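Local coordinates for protein acetyltransferase Atu2258 (Agrobacterium tumefaciens str. C58, PDB 2G3A) that transfers an acetyl group from acetyl coenzyme A to acceptor substrates, preferring glucosamine 6-phosphate or dopamine, at residues 112-117 / 128-133. Residues are numbered along the deposited sequence; the frame is centred on the assembly and turned at random. Where two conformers were deposited one is given.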
# COMPACT_ATOMS: atom_id res chain seq x y z
N ALA A 112 -0.08 9.46 11.66
CA ALA A 112 -0.83 8.92 10.51
C ALA A 112 0.01 9.09 9.27
O ALA A 112 0.84 10.01 9.18
CB ALA A 112 -2.17 9.69 10.34
N TYR A 113 -0.20 8.24 8.29
CA TYR A 113 0.35 8.53 6.97
C TYR A 113 -0.64 8.22 5.86
O TYR A 113 -1.63 7.50 6.04
CB TYR A 113 1.74 7.89 6.76
CG TYR A 113 1.75 6.38 6.63
CD1 TYR A 113 2.02 5.77 5.40
CD2 TYR A 113 1.52 5.56 7.74
CE1 TYR A 113 2.03 4.37 5.28
CE2 TYR A 113 1.54 4.17 7.64
CZ TYR A 113 1.81 3.59 6.41
OH TYR A 113 1.83 2.20 6.30
N ILE A 114 -0.33 8.77 4.69
CA ILE A 114 -1.27 8.80 3.59
C ILE A 114 -0.51 8.99 2.28
O ILE A 114 0.63 9.48 2.27
CB ILE A 114 -2.35 9.92 3.82
CG1 ILE A 114 -3.60 9.68 2.98
CG2 ILE A 114 -1.76 11.32 3.54
CD1 ILE A 114 -4.85 10.46 3.53
N ASP A 115 -1.11 8.58 1.17
CA ASP A 115 -0.47 8.83 -0.13
C ASP A 115 -1.50 9.19 -1.19
O ASP A 115 -2.68 8.90 -1.04
CB ASP A 115 0.38 7.64 -0.55
CG ASP A 115 -0.38 6.35 -0.48
OD1 ASP A 115 -1.28 6.18 -1.29
OD2 ASP A 115 -0.08 5.53 0.40
N THR A 116 -1.05 9.81 -2.27
CA THR A 116 -1.99 10.29 -3.29
C THR A 116 -1.30 10.63 -4.61
O THR A 116 -0.13 11.02 -4.62
CB THR A 116 -2.81 11.52 -2.79
OG1 THR A 116 -3.85 11.79 -3.73
CG2 THR A 116 -1.94 12.77 -2.64
N MSE A 117 -2.04 10.49 -5.71
CA MSE A 117 -1.61 11.03 -7.00
C MSE A 117 -2.48 12.21 -7.46
O MSE A 117 -2.31 12.73 -8.55
CB MSE A 117 -1.66 9.94 -8.06
CG MSE A 117 -3.09 9.62 -8.51
SE MSE A 117 -3.13 8.17 -9.81
CE MSE A 117 -2.86 9.20 -11.46
N TYR A 128 -5.09 20.08 6.08
CA TYR A 128 -5.42 19.28 7.27
C TYR A 128 -4.27 19.19 8.28
O TYR A 128 -4.50 19.17 9.49
CB TYR A 128 -5.95 17.88 6.87
CG TYR A 128 -6.36 17.04 8.08
CD1 TYR A 128 -7.59 17.27 8.72
CD2 TYR A 128 -5.50 16.08 8.62
CE1 TYR A 128 -7.95 16.55 9.85
CE2 TYR A 128 -5.85 15.36 9.77
CZ TYR A 128 -7.08 15.60 10.38
OH TYR A 128 -7.46 14.90 11.50
N GLY A 129 -3.03 19.17 7.79
CA GLY A 129 -1.87 19.09 8.69
C GLY A 129 -0.86 18.01 8.35
O GLY A 129 0.13 17.85 9.07
N PHE A 130 -1.09 17.25 7.28
CA PHE A 130 -0.05 16.31 6.80
C PHE A 130 1.10 17.05 6.15
O PHE A 130 0.92 18.13 5.60
CB PHE A 130 -0.58 15.31 5.79
CG PHE A 130 -1.48 14.26 6.37
CD1 PHE A 130 -0.99 12.98 6.66
CD2 PHE A 130 -2.82 14.52 6.56
CE1 PHE A 130 -1.83 11.99 7.17
CE2 PHE A 130 -3.68 13.53 7.05
CZ PHE A 130 -3.17 12.26 7.36
N THR A 131 2.28 16.44 6.22
CA THR A 131 3.50 17.02 5.67
C THR A 131 4.19 15.97 4.81
O THR A 131 4.30 14.81 5.20
CB THR A 131 4.46 17.48 6.77
OG1 THR A 131 4.77 16.37 7.63
CG2 THR A 131 3.85 18.60 7.60
N LYS A 132 4.64 16.39 3.63
CA LYS A 132 5.18 15.49 2.63
C LYS A 132 6.43 14.82 3.14
O LYS A 132 7.27 15.45 3.78
CB LYS A 132 5.49 16.27 1.35
CG LYS A 132 4.27 16.97 0.77
CD LYS A 132 4.41 17.28 -0.72
CE LYS A 132 4.83 18.72 -0.96
NZ LYS A 132 4.30 19.21 -2.27
N ILE A 133 6.56 13.53 2.85
CA ILE A 133 7.75 12.80 3.26
C ILE A 133 8.55 12.32 2.05
O ILE A 133 9.71 11.99 2.19
CB ILE A 133 7.45 11.66 4.27
CG1 ILE A 133 6.42 10.67 3.73
CG2 ILE A 133 7.01 12.26 5.62
CD1 ILE A 133 5.91 9.63 4.76
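Phe130 reaches across to strand 111-116 and lays one face of its ring against the CG2 methyl of Ile114. That methyl stands 3.9 Å from the ring centroid and 23° off the ring normal, a CH-pi contact displaced toward the CD1-CE1 rim; its closest approach is 3.6 Å, Ile114 CG2 to Phe130 CD1. The two side chains cross at about a right angle. With CG1 of Ile114 anti to the backbone N (chi1 -160°), CG2 lies between the backbone N and the carbonyl carbon and faces the phenyl ring; elsewhere the side chain packs on Leu97 and on Tyr125, probably part of the CoA site. Ala112, two residues earlier on the same side of the strand, brings its CB to 3.9 Å from Phe130 CE1, near the outer end of the ring. Between them the backbone of Tyr113 passes the ring edge, its CA 4.1 Å from Phe130 CE1, and the tyrosine side chain leads away to meet the ring of Tyr77. Just before Phe130, helix 119-128 ends in a Schellman motif with Gly129 as C-prime residue at positive phi, Phe130 N bonding to Tyr125 O. Strand 145-151 lies between strands 111-116 and 131-136 in the GNAT sheet. The contact is apolar and mostly buried: van der Waals and CH-pi packing, without polar pairing, joins the residue following the helix to Ala112 and Ile114 of the sheet.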